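Solute binding protein MsmE (Bacillus subtilis subsp. subtilis str. 168, PDB 4R6H) binds melibiose, raffinose and stachyose as the solute-binding component of the ABC transporter complex that imports these sugars. Local coordinates at residues R171-K176 and I265-Q270; P183-G188 and K253-E258; D247-K252 and E393-I398; L259-K264 and A279-N284; G272-D277 and V285-I290. One frame throughout, in Å; residues are numbered along the deposited sequence.

Overall arrangement
The five contacts gather in one lobe of this elongated solute-binding protein, captured in an open conformation, and three of them, contacts 1, 2 and 5, reach its mixed sheet. Contacts 1 and 2, with centres 12 Å apart, bring helices to the neighbouring strands 265-269 and 182-185, and Thr268 of one reaches Trp185 of the other. Contacts 4 and 5 share helix 274-281 and are the closest pair, at 10 Å between centres; helix 256-261 ties contact 4 to contact 2. Contact 3 stands apart, its centre about 25 Å from those of contacts 4 and 5, yet its loop 247-252 leans on Trp185 and Ala187 of contact 2.

Contact 1. Residues R171-K176 and I265-Q270; sequences RTIKEK and IAFTMQ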
# COMPACT_ATOMS: atom_id res chain seq x y z
N ARG A 171 16.24 16.41 12.55
CA ARG A 171 17.40 17.18 13.06
C ARG A 171 17.34 17.30 14.57
O ARG A 171 18.36 17.14 15.26
CB ARG A 171 17.45 18.56 12.39
CG ARG A 171 17.90 18.49 10.95
CD ARG A 171 18.60 19.77 10.47
NE ARG A 171 17.84 20.92 10.91
CZ ARG A 171 16.77 21.39 10.28
NH1 ARG A 171 16.14 22.43 10.79
NH2 ARG A 171 16.35 20.88 9.12
N THR A 172 16.15 17.53 15.10
CA THR A 172 15.99 17.62 16.57
C THR A 172 16.37 16.33 17.27
O THR A 172 17.05 16.30 18.30
CB THR A 172 14.54 17.98 16.94
OG1 THR A 172 14.24 19.28 16.43
CG2 THR A 172 14.32 17.92 18.47
N ILE A 173 15.90 15.22 16.73
CA ILE A 173 16.21 13.93 17.31
C ILE A 173 17.72 13.67 17.29
O ILE A 173 18.30 13.17 18.27
CB ILE A 173 15.41 12.82 16.56
CG1 ILE A 173 13.91 12.96 16.87
CG2 ILE A 173 15.87 11.43 16.90
CD1 ILE A 173 13.00 12.46 15.75
N LYS A 174 18.38 13.99 16.17
CA LYS A 174 19.79 13.79 16.07
C LYS A 174 20.51 14.63 17.14
O LYS A 174 21.38 14.10 17.83
CB LYS A 174 20.31 14.09 14.66
CG LYS A 174 21.82 13.94 14.60
CD LYS A 174 22.41 14.21 13.22
CE LYS A 174 22.77 15.66 13.01
NZ LYS A 174 23.63 15.90 11.78
N GLU A 175 20.13 15.90 17.24
CA GLU A 175 20.77 16.88 18.18
C GLU A 175 20.57 16.40 19.63
O GLU A 175 21.52 16.17 20.41
CB GLU A 175 20.17 18.28 17.95
CG GLU A 175 20.77 19.04 16.76
CD GLU A 175 19.86 20.06 16.00
OE1 GLU A 175 18.76 20.48 16.45
OE2 GLU A 175 20.29 20.47 14.89
N LYS A 176 19.32 16.15 19.98
CA LYS A 176 18.97 15.88 21.39
C LYS A 176 19.35 14.47 21.83
O LYS A 176 19.64 14.26 23.02
CB LYS A 176 17.50 16.20 21.66
CG LYS A 176 17.07 17.63 21.37
CD LYS A 176 17.07 18.56 22.57
CE LYS A 176 16.21 19.79 22.31
NZ LYS A 176 14.79 19.44 22.01
N ILE A 265 14.89 3.85 17.25
CA ILE A 265 14.41 4.41 15.98
C ILE A 265 13.26 5.36 16.24
O ILE A 265 12.29 4.97 16.90
CB ILE A 265 13.91 3.30 15.03
CG1 ILE A 265 15.08 2.43 14.50
CG2 ILE A 265 13.18 3.88 13.82
CD1 ILE A 265 14.62 1.17 13.80
N ALA A 266 13.31 6.58 15.73
CA ALA A 266 12.18 7.51 15.88
C ALA A 266 11.08 7.31 14.84
O ALA A 266 9.93 7.13 15.19
CB ALA A 266 12.64 8.95 15.91
N PHE A 267 11.44 7.37 13.57
CA PHE A 267 10.50 7.22 12.44
C PHE A 267 10.97 6.13 11.48
O PHE A 267 12.16 5.91 11.29
CB PHE A 267 10.44 8.48 11.62
CG PHE A 267 9.82 9.66 12.30
CD1 PHE A 267 8.45 9.90 12.19
CD2 PHE A 267 10.61 10.60 12.97
CE1 PHE A 267 7.89 11.04 12.74
CE2 PHE A 267 10.04 11.73 13.55
CZ PHE A 267 8.69 11.95 13.43
N THR A 268 10.00 5.53 10.80
CA THR A 268 10.28 4.66 9.66
C THR A 268 9.06 4.66 8.77
O THR A 268 7.99 5.02 9.21
CB THR A 268 10.73 3.24 10.10
OG1 THR A 268 11.33 2.56 9.00
CG2 THR A 268 9.57 2.40 10.63
N MET A 269 9.22 4.29 7.49
CA MET A 269 8.06 4.20 6.62
C MET A 269 7.17 3.07 7.05
O MET A 269 7.61 2.06 7.60
CB MET A 269 8.48 3.95 5.17
CG MET A 269 9.38 4.97 4.51
SD MET A 269 8.83 6.64 4.17
CE MET A 269 7.35 6.34 3.16
N GLN A 270 5.86 3.28 6.87
CA GLN A 270 4.94 2.33 7.46
C GLN A 270 5.01 0.97 6.80
O GLN A 270 4.99 0.87 5.57
CB GLN A 270 3.57 2.90 7.29
CG GLN A 270 2.59 2.32 8.24
CD GLN A 270 1.35 3.12 8.15
OE1 GLN A 270 1.41 4.36 8.10
NE2 GLN A 270 0.22 2.45 8.16
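Helical residues 171-176 pass one end of the 265-270 segment, Ile173 lying nearest Ala266 with 7.7 Å between their CA atoms, just where the chain turns a corner within strand 265-269. Across this gap a single branched side chain does the work. Ile173 has CG1 anti to the carbonyl carbon (chi1 -69°), and its terminal CD1 extends to the strand, meeting Ala266 CB at 3.5 Å. The same methyl lies 3.8 Å from Phe267 CE2, near the plane of the ring, so that it abuts the aromatic edge and does not cover a face. The other branch, CG2, is a more distant neighbour of the alanine methyl. Only carbon atoms meet across the two segments, and the three residues are buried. In the fold, this is a helix packed against a strand of the mixed sheet: strand 265-269 runs parallel to 182-185 and antiparallel to 141-148, and Phe267 shares backbone hydrogen bonds with Pro183 and Trp185. Ile173 also touches Pro183, so one isoleucine spans two adjacent strands. The Phe267 ring leaves its strand with CG anti to the carbonyl carbon (chi1 -68°), which presents the CD2-CE2 side to the isoleucine. Phe166, from the same helix as Ile173, also meets Phe267 edge-to-face, while Ile151 and Leu152 of helix 149-155 pack on Ala266 and Phe267 respectively.

Contact 2. Residues P183-G188 and K253-E258; sequences PFWFAG and KSQLIE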
# COMPACT_ATOMS: atom_id res chain seq x y z
N PRO A 183 17.07 8.85 13.48
CA PRO A 183 15.86 9.63 13.31
C PRO A 183 14.89 8.98 12.30
O PRO A 183 13.67 8.94 12.60
CB PRO A 183 16.36 11.01 12.85
CG PRO A 183 17.77 11.06 13.36
CD PRO A 183 18.28 9.69 13.30
N PHE A 184 15.39 8.47 11.17
CA PHE A 184 14.52 7.89 10.13
C PHE A 184 15.22 6.68 9.59
O PHE A 184 16.27 6.80 9.03
CB PHE A 184 14.34 8.96 9.07
CG PHE A 184 13.36 8.64 7.97
CD1 PHE A 184 12.28 7.77 8.15
CD2 PHE A 184 13.44 9.34 6.77
CE1 PHE A 184 11.35 7.56 7.14
CE2 PHE A 184 12.50 9.15 5.76
CZ PHE A 184 11.48 8.24 5.95
N TRP A 185 14.69 5.50 9.82
CA TRP A 185 15.40 4.25 9.57
C TRP A 185 14.95 3.56 8.32
O TRP A 185 13.77 3.46 8.06
CB TRP A 185 15.21 3.30 10.76
CG TRP A 185 16.07 2.08 10.76
CD1 TRP A 185 17.29 1.92 11.35
CD2 TRP A 185 15.72 0.81 10.23
NE1 TRP A 185 17.75 0.64 11.17
CE2 TRP A 185 16.80 -0.08 10.49
CE3 TRP A 185 14.61 0.32 9.54
CZ2 TRP A 185 16.78 -1.42 10.08
CZ3 TRP A 185 14.60 -1.00 9.14
CH2 TRP A 185 15.66 -1.86 9.44
N PHE A 186 15.93 3.13 7.52
CA PHE A 186 15.71 2.35 6.30
C PHE A 186 16.39 1.01 6.33
O PHE A 186 17.60 0.92 6.63
CB PHE A 186 16.27 3.11 5.05
CG PHE A 186 15.40 4.22 4.57
CD1 PHE A 186 15.51 5.47 5.12
CD2 PHE A 186 14.47 4.02 3.58
CE1 PHE A 186 14.71 6.52 4.69
CE2 PHE A 186 13.67 5.04 3.12
CZ PHE A 186 13.79 6.31 3.69
N ALA A 187 15.65 0.02 5.91
CA ALA A 187 16.24 -1.31 5.66
C ALA A 187 16.74 -1.32 4.19
O ALA A 187 16.17 -2.00 3.34
CB ALA A 187 15.22 -2.40 5.91
N GLY A 188 17.83 -0.59 3.93
CA GLY A 188 18.27 -0.28 2.60
C GLY A 188 18.88 -1.48 1.89
O GLY A 188 19.11 -1.42 0.69
N LYS A 253 15.43 -5.80 6.72
CA LYS A 253 14.07 -5.72 7.26
C LYS A 253 13.93 -6.50 8.56
O LYS A 253 13.18 -6.13 9.46
CB LYS A 253 13.08 -6.25 6.23
CG LYS A 253 12.94 -5.35 5.00
CD LYS A 253 11.81 -5.81 4.08
CE LYS A 253 11.88 -7.30 3.71
NZ LYS A 253 13.09 -7.74 2.93
N SER A 254 14.66 -7.61 8.68
CA SER A 254 14.58 -8.48 9.85
C SER A 254 15.06 -7.79 11.12
O SER A 254 14.76 -8.31 12.19
CB SER A 254 15.39 -9.76 9.64
OG SER A 254 16.72 -9.44 9.45
N GLN A 255 15.80 -6.67 11.01
CA GLN A 255 16.32 -5.95 12.16
C GLN A 255 15.33 -4.94 12.77
O GLN A 255 15.51 -4.47 13.90
CB GLN A 255 17.61 -5.24 11.77
CG GLN A 255 18.72 -6.18 11.27
CD GLN A 255 19.85 -5.53 10.45
OE1 GLN A 255 19.73 -4.43 9.93
NE2 GLN A 255 20.96 -6.24 10.34
N LEU A 256 14.28 -4.60 12.02
CA LEU A 256 13.46 -3.45 12.37
C LEU A 256 12.75 -3.61 13.72
O LEU A 256 12.78 -2.71 14.56
CB LEU A 256 12.43 -3.18 11.26
CG LEU A 256 11.34 -2.13 11.59
CD1 LEU A 256 11.95 -0.78 11.94
CD2 LEU A 256 10.32 -2.04 10.47
N ILE A 257 12.06 -4.73 13.90
CA ILE A 257 11.23 -4.90 15.10
C ILE A 257 12.09 -4.78 16.35
O ILE A 257 11.72 -4.04 17.28
CB ILE A 257 10.47 -6.22 15.10
CG1 ILE A 257 9.39 -6.22 14.00
CG2 ILE A 257 9.86 -6.48 16.45
CD1 ILE A 257 8.82 -7.59 13.69
N GLU A 258 13.21 -5.49 16.39
CA GLU A 258 14.09 -5.45 17.57
C GLU A 258 14.62 -4.02 17.82
O GLU A 258 14.60 -3.53 18.96
CB GLU A 258 15.28 -6.44 17.46
CG GLU A 258 16.30 -6.33 18.62
CD GLU A 258 17.32 -7.47 18.71
OE1 GLU A 258 17.20 -8.44 17.95
OE2 GLU A 258 18.26 -7.38 19.57
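Segment 183-188 turns a corner at Pro183-Phe184 and then passes residues 253-258, which lead into helix 256-261, drawing nearest where Ala187 and Lys253 stand 5.2 Å apart at their CA atoms. Trp185 supplies the larger side chain. Its CG is anti to the backbone N (chi1 -170°), which carries the six-membered ring to Leu256: CZ3 lies 3.7 Å from Leu256 CB, and CE3 the same distance from Leu256 CD1, the leucine approaching obliquely. At the ring's edge CZ2 is 4.2 Å from Gln255 OE1, an oxygen that accepts a hydrogen bond from Lys252 N. Further along, Ala187, centre of an inverse gamma turn, sets its CB 3.5 Å from Lys253 N and beside Lys253 CG; the lysine chain bends at its far end and pairs its NZ with Asp190 in a salt bridge. An alanine in place of Trp185 would probably open a gap beside Leu256 and leave its CB and CD1 without their aromatic partner. Ile265 and Ala251 also pack on the indole, so it is buried between strand 265-269, the 247-252 loop and Leu256. The contact thus sets helix 256-261 against strand 182-185 of the mixed sheet in an alpha/beta solute-binding protein of family 1.

Contact 3. Residues D247-K252 and E393-I398; sequences DAVTAK and ELAADI
A Schellman motif closes helix 383-395, and its last turn receives a valine from the irregular loop that leads to helix 256-261. Val249 and Ala396 are the nearest residues, 6.2 Å apart at their CA atoms. One branch makes the contact: a chi1 of 156° puts Val249 CG1 anti to the backbone N and leaves CG2 anti to the carbonyl carbon, where it comes down on the peptide joining Ala395 to Ala396. CG2 lies 3.6 Å from Ala395 O and equally near Ala396 N, and both alanine methyls are also near it, Ala395 CB at 3.8 Å and Ala396 CB at 3.9 Å. The small side chains let the valine methyl approach the backbone itself, and the interaction is van der Waals in kind. On the loop side, Thr250 N bonds back to Asp247 O, bending the chain round Val249. On the helix side, Asp397 adopts positive phi, with Ile398 N bonded to Glu393 O at 2.8 Å and Asp397 N to Leu394 O. The carboxylate of Asp397 turns to helix 229-240, where Lys236 forms a salt bridge with it and Gln239 a hydrogen bond; Phe194 of helix 192-206 also packs on Ala395. The whole is a surface-level junction in which a loop residue rests on a helix C-terminus ended by a Schellman motif.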
# COMPACT_ATOMS: atom_id res chain seq x y z
N ASP A 247 24.13 2.75 8.42
CA ASP A 247 24.18 1.45 7.77
C ASP A 247 23.01 1.19 6.83
O ASP A 247 22.72 0.05 6.55
CB ASP A 247 24.30 0.32 8.80
CG ASP A 247 23.01 0.09 9.62
OD1 ASP A 247 22.19 1.03 9.70
OD2 ASP A 247 22.84 -1.04 10.15
N ALA A 248 22.37 2.24 6.33
CA ALA A 248 21.17 2.06 5.48
C ALA A 248 21.39 1.09 4.34
O ALA A 248 20.56 0.20 4.12
CB ALA A 248 20.64 3.38 4.98
N VAL A 249 22.53 1.19 3.64
CA VAL A 249 22.83 0.28 2.54
C VAL A 249 22.87 -1.21 2.91
O VAL A 249 22.60 -2.06 2.08
CB VAL A 249 24.18 0.70 1.85
CG1 VAL A 249 24.86 -0.45 1.11
CG2 VAL A 249 23.92 1.85 0.89
N THR A 250 23.20 -1.55 4.16
CA THR A 250 23.27 -2.94 4.59
C THR A 250 22.20 -3.37 5.59
O THR A 250 22.11 -4.55 5.94
CB THR A 250 24.64 -3.27 5.24
OG1 THR A 250 24.93 -2.31 6.24
CG2 THR A 250 25.76 -3.25 4.21
N ALA A 251 21.34 -2.44 6.02
CA ALA A 251 20.34 -2.79 7.04
C ALA A 251 19.21 -3.61 6.45
O ALA A 251 18.72 -3.35 5.36
CB ALA A 251 19.80 -1.54 7.66
N LYS A 252 18.80 -4.63 7.19
CA LYS A 252 17.86 -5.60 6.75
C LYS A 252 16.50 -5.46 7.44
O LYS A 252 16.39 -5.02 8.58
CB LYS A 252 18.44 -7.00 6.97
CG LYS A 252 19.63 -7.20 6.06
CD LYS A 252 20.13 -8.63 6.10
CE LYS A 252 21.39 -8.75 5.25
NZ LYS A 252 22.09 -10.02 5.52
N GLU A 393 21.16 3.06 -5.17
CA GLU A 393 22.37 3.62 -5.74
C GLU A 393 22.72 5.01 -5.16
O GLU A 393 23.89 5.36 -5.01
CB GLU A 393 22.26 3.66 -7.27
CG GLU A 393 22.35 2.28 -7.89
CD GLU A 393 22.67 2.33 -9.36
OE1 GLU A 393 21.75 2.65 -10.11
OE2 GLU A 393 23.81 2.01 -9.74
N LEU A 394 21.70 5.80 -4.82
CA LEU A 394 21.92 7.06 -4.15
C LEU A 394 22.53 6.77 -2.78
O LEU A 394 23.58 7.35 -2.42
CB LEU A 394 20.58 7.81 -4.00
CG LEU A 394 20.67 9.17 -3.30
CD1 LEU A 394 19.39 9.91 -3.63
CD2 LEU A 394 20.82 9.12 -1.76
N ALA A 395 21.94 5.86 -2.02
CA ALA A 395 22.41 5.62 -0.65
C ALA A 395 23.83 5.07 -0.65
O ALA A 395 24.60 5.30 0.31
CB ALA A 395 21.48 4.66 0.09
N ALA A 396 24.17 4.34 -1.71
CA ALA A 396 25.50 3.77 -1.84
C ALA A 396 26.50 4.75 -2.50
O ALA A 396 27.63 4.37 -2.75
CB ALA A 396 25.42 2.47 -2.62
N ASP A 397 26.10 5.98 -2.78
CA ASP A 397 26.97 7.01 -3.34
C ASP A 397 27.43 6.70 -4.76
O ASP A 397 28.45 7.25 -5.25
CB ASP A 397 28.18 7.32 -2.43
CG ASP A 397 27.78 7.88 -1.07
OD1 ASP A 397 26.65 8.38 -0.93
OD2 ASP A 397 28.61 7.83 -0.14
N ILE A 398 26.64 5.89 -5.46
CA ILE A 398 26.91 5.54 -6.87
C ILE A 398 26.32 6.59 -7.84
O ILE A 398 26.96 6.94 -8.84
CB ILE A 398 26.39 4.14 -7.21
CG1 ILE A 398 27.11 3.08 -6.38
CG2 ILE A 398 26.55 3.84 -8.70
CD1 ILE A 398 26.40 1.74 -6.35

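Contact 4. Residues L259-K264 and A279-N284; sequences LMAQNK and AQINPN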
# COMPACT_ATOMS: atom_id res chain seq x y z
N LEU A 259 15.02 -3.31 16.78
CA LEU A 259 15.55 -1.96 16.98
C LEU A 259 14.46 -1.00 17.45
O LEU A 259 14.68 -0.18 18.36
CB LEU A 259 16.21 -1.39 15.72
CG LEU A 259 17.51 -2.04 15.34
CD1 LEU A 259 17.88 -1.55 13.94
CD2 LEU A 259 18.64 -1.77 16.33
N MET A 260 13.26 -1.09 16.87
CA MET A 260 12.17 -0.24 17.28
C MET A 260 11.79 -0.52 18.76
O MET A 260 11.56 0.40 19.53
CB MET A 260 11.00 -0.45 16.31
CG MET A 260 9.83 0.52 16.43
SD MET A 260 10.20 2.30 16.40
CE MET A 260 9.39 2.89 14.95
N ALA A 261 11.75 -1.80 19.12
CA ALA A 261 11.42 -2.19 20.51
C ALA A 261 12.49 -1.76 21.51
O ALA A 261 12.21 -1.73 22.70
CB ALA A 261 11.27 -3.68 20.58
N GLN A 262 13.70 -1.46 21.05
CA GLN A 262 14.78 -1.02 21.92
C GLN A 262 14.89 0.50 21.96
O GLN A 262 15.88 1.05 22.45
CB GLN A 262 16.08 -1.67 21.47
CG GLN A 262 16.12 -3.13 21.77
CD GLN A 262 17.27 -3.87 21.07
OE1 GLN A 262 18.11 -3.27 20.39
NE2 GLN A 262 17.29 -5.17 21.24
N ASN A 263 13.86 1.23 21.48
CA ASN A 263 13.90 2.69 21.47
C ASN A 263 15.10 3.26 20.70
O ASN A 263 15.61 4.35 21.02
CB ASN A 263 13.89 3.25 22.91
CG ASN A 263 12.55 3.07 23.59
OD1 ASN A 263 11.54 3.71 23.22
ND2 ASN A 263 12.50 2.21 24.57
N LYS A 264 15.47 2.58 19.61
CA LYS A 264 16.58 2.98 18.78
C LYS A 264 16.20 3.72 17.49
O LYS A 264 17.10 4.21 16.77
CB LYS A 264 17.51 1.79 18.53
CG LYS A 264 18.27 1.42 19.81
CD LYS A 264 19.14 0.18 19.65
CE LYS A 264 19.85 -0.16 20.96
NZ LYS A 264 20.14 -1.62 21.05
N ALA A 279 4.99 -4.30 20.33
CA ALA A 279 4.27 -4.46 21.61
C ALA A 279 4.41 -5.85 22.18
O ALA A 279 4.44 -6.01 23.42
CB ALA A 279 2.82 -4.08 21.45
N GLN A 280 4.52 -6.86 21.31
CA GLN A 280 4.69 -8.24 21.78
C GLN A 280 6.04 -8.47 22.45
O GLN A 280 6.16 -9.33 23.34
CB GLN A 280 4.48 -9.23 20.62
CG GLN A 280 3.08 -9.20 20.02
CD GLN A 280 2.02 -9.85 20.90
OE1 GLN A 280 1.15 -9.17 21.47
NE2 GLN A 280 2.09 -11.17 21.01
N ILE A 281 7.05 -7.75 22.02
CA ILE A 281 8.41 -7.89 22.53
C ILE A 281 8.69 -6.90 23.70
O ILE A 281 9.35 -7.23 24.70
CB ILE A 281 9.42 -7.66 21.39
CG1 ILE A 281 9.38 -8.90 20.47
CG2 ILE A 281 10.82 -7.43 21.92
CD1 ILE A 281 9.84 -8.60 19.06
N ASN A 282 8.22 -5.69 23.55
CA ASN A 282 8.37 -4.65 24.58
C ASN A 282 7.09 -3.82 24.62
O ASN A 282 6.97 -2.83 23.90
CB ASN A 282 9.56 -3.76 24.28
CG ASN A 282 9.84 -2.78 25.39
OD1 ASN A 282 9.06 -2.70 26.35
ND2 ASN A 282 10.89 -1.98 25.25
N PRO A 283 6.16 -4.16 25.55
CA PRO A 283 4.90 -3.43 25.66
C PRO A 283 5.07 -1.98 26.12
O PRO A 283 4.13 -1.23 26.00
CB PRO A 283 4.10 -4.25 26.69
CG PRO A 283 5.08 -5.05 27.40
CD PRO A 283 6.24 -5.29 26.49
N ASN A 284 6.26 -1.61 26.58
CA ASN A 284 6.52 -0.26 26.98
C ASN A 284 6.80 0.68 25.81
O ASN A 284 6.86 1.87 26.02
CB ASN A 284 7.71 -0.17 27.90
CG ASN A 284 7.48 -0.95 29.16
OD1 ASN A 284 6.61 -0.57 29.95
ND2 ASN A 284 8.17 -2.06 29.32
O HOH W 1 10.17 2.36 26.72
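Asn282 and Ala261 meet through one straight polar bond and a small apolar patch. The amide nitrogen ND2 of Asn282 donates to Ala261 O at 2.9 Å with an N-H...O angle of 158°; the acceptor lies close to the amide plane, and the donor stands nearly in line with the alanine C=O. Asn282 extends away from its own backbone N (chi1 -174°, CG anti), which points the amide at the other helix end. Beside the bond, Ala261 CB touches Ile281 CG2 at 4.0 Å and Asn282 CB at about the same distance.

The next shell fixes the amide from its other end. Asn282 OD1 accepts from Asn284 N at 3.0 Å, closing an Asx turn, and also from Asn284 ND2 at 3.2 Å. The first donor sits above the carbonyl plane and the second lies in it, so three bonds restrain the flip and rotation of this group. The helix end that carries the acceptor is closed by a Schellman motif with Asn263, of positive phi, as its C-prime residue: Lys264 N returns to Leu259 O and Asn263 N to Met260 O. A water accepts from Asn263 ND2 and gives a weak bond to Asn284 O, a second, looser link. Farther out, Val278 packs against Ala261, and Asn148 bonds Asn263 OD1.

A leucine in place of Asn282 would probably leave Ala261 O without this donor and Asn284 N without its Asx-turn acceptor. Chemically, the amide serves both ends at once, its NH2 satisfying a carbonyl at one helix terminus while its oxygen shapes the turn that follows the other.

Contact 5. Residues G272-D277 and V285-I290; sequences GTLGQD and VKVGII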
# COMPACT_ATOMS: atom_id res chain seq x y z
N GLY A 272 3.01 -1.70 8.44
CA GLY A 272 1.66 -2.20 8.70
C GLY A 272 1.48 -2.96 10.01
O GLY A 272 0.40 -2.90 10.57
N THR A 273 2.47 -3.71 10.46
CA THR A 273 2.32 -4.48 11.70
C THR A 273 3.37 -4.13 12.73
O THR A 273 3.57 -4.85 13.70
CB THR A 273 2.33 -5.99 11.48
OG1 THR A 273 3.59 -6.37 10.88
CG2 THR A 273 1.17 -6.41 10.57
N LEU A 274 4.06 -3.02 12.55
CA LEU A 274 5.20 -2.73 13.40
C LEU A 274 4.78 -2.54 14.85
O LEU A 274 5.41 -3.10 15.77
CB LEU A 274 6.00 -1.50 12.90
CG LEU A 274 7.28 -1.13 13.69
CD1 LEU A 274 8.28 -2.27 13.71
CD2 LEU A 274 7.94 0.14 13.15
N GLY A 275 3.74 -1.75 15.06
CA GLY A 275 3.29 -1.45 16.41
C GLY A 275 2.95 -2.71 17.16
O GLY A 275 3.37 -2.94 18.28
N GLN A 276 2.17 -3.56 16.52
CA GLN A 276 1.68 -4.75 17.21
C GLN A 276 2.84 -5.73 17.47
O GLN A 276 2.92 -6.40 18.53
CB GLN A 276 0.51 -5.39 16.42
CG GLN A 276 0.82 -5.99 15.02
CD GLN A 276 -0.38 -6.14 14.06
OE1 GLN A 276 -0.62 -7.22 13.50
NE2 GLN A 276 -1.05 -5.08 13.82
N ASP A 277 3.76 -5.81 16.53
CA ASP A 277 4.91 -6.70 16.65
C ASP A 277 5.86 -6.23 17.75
O ASP A 277 6.38 -7.05 18.53
CB ASP A 277 5.66 -6.81 15.34
CG ASP A 277 4.88 -7.52 14.26
OD1 ASP A 277 3.93 -8.27 14.60
OD2 ASP A 277 5.24 -7.23 13.08
N VAL A 285 6.95 0.14 24.60
CA VAL A 285 7.14 1.00 23.42
C VAL A 285 5.86 1.06 22.61
O VAL A 285 5.35 0.02 22.19
CB VAL A 285 8.28 0.46 22.53
CG1 VAL A 285 8.44 1.26 21.22
CG2 VAL A 285 9.58 0.48 23.30
N LYS A 286 5.36 2.28 22.42
CA LYS A 286 4.13 2.53 21.72
C LYS A 286 4.47 3.14 20.37
O LYS A 286 5.05 4.24 20.29
CB LYS A 286 3.23 3.51 22.48
CG LYS A 286 2.94 3.16 23.94
CD LYS A 286 2.17 1.86 24.10
CE LYS A 286 1.76 1.61 25.56
NZ LYS A 286 0.75 2.60 26.05
N VAL A 287 4.16 2.40 19.32
CA VAL A 287 4.37 2.85 17.93
C VAL A 287 3.04 3.34 17.40
O VAL A 287 2.02 2.65 17.48
CB VAL A 287 4.90 1.71 17.03
CG1 VAL A 287 5.05 2.18 15.59
CG2 VAL A 287 6.22 1.18 17.60
N GLY A 288 3.04 4.54 16.84
CA GLY A 288 1.91 5.16 16.20
C GLY A 288 2.14 5.34 14.72
O GLY A 288 3.24 5.12 14.22
N ILE A 289 1.09 5.75 14.02
CA ILE A 289 1.21 6.16 12.61
C ILE A 289 0.63 7.54 12.41
O ILE A 289 -0.29 7.97 13.12
CB ILE A 289 0.59 5.13 11.61
CG1 ILE A 289 -0.87 4.84 11.96
CG2 ILE A 289 1.41 3.86 11.61
CD1 ILE A 289 -1.67 4.11 10.92
N ILE A 290 1.19 8.25 11.44
CA ILE A 290 0.68 9.51 10.95
C ILE A 290 0.61 9.46 9.43
O ILE A 290 1.32 8.69 8.81
CB ILE A 290 1.54 10.73 11.42
CG1 ILE A 290 2.97 10.60 10.93
CG2 ILE A 290 1.46 10.87 12.92
CD1 ILE A 290 3.82 11.79 11.40
O HOH W 2 3.79 -0.50 19.84
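Val287 faces the flank of helix 274-281 at Gly275, where the backbones come to 4.7 Å between CA atoms. Its CB sits 3.6 Å from Gly275 CA, and the two methyls spread on from there, each 4.1 Å from that same CA. CG1 is anti to the backbone N (chi1 178°), which turns it to the side where Leu274 lies; Leu274 CD2 approaches this methyl at 4.3 Å, a looser touch beside the closer valine-glycine meeting. Glycine allows so near an approach: a beta carbon at position 275 would stand about 3.4 Å from Val287 O. A water binds the two backbones next to this apolar patch. It donates to Gly275 O and to Val285 O, each at 2.9 Å, and accepts from Val287 N at 3.0 Å, thereby serving three polar backbone atoms between helix and strand. At the start of the helix Thr273 occupies the N-cap position, but its OG1 makes no capping bond and donates instead to Asp277 OD2 at 2.9 Å from above the carboxylate plane, tying the first turn together. Met260 of helix 256-261 packs on both Leu274 and Val287, and Ala146 of strand 141-148 lies against Val287. The contact thus joins helix 274-281 to strand 287-291, which follows it in the chain and pairs antiparallel with 141-148: close glycine-mediated helix-on-sheet packing within an alpha/beta fold.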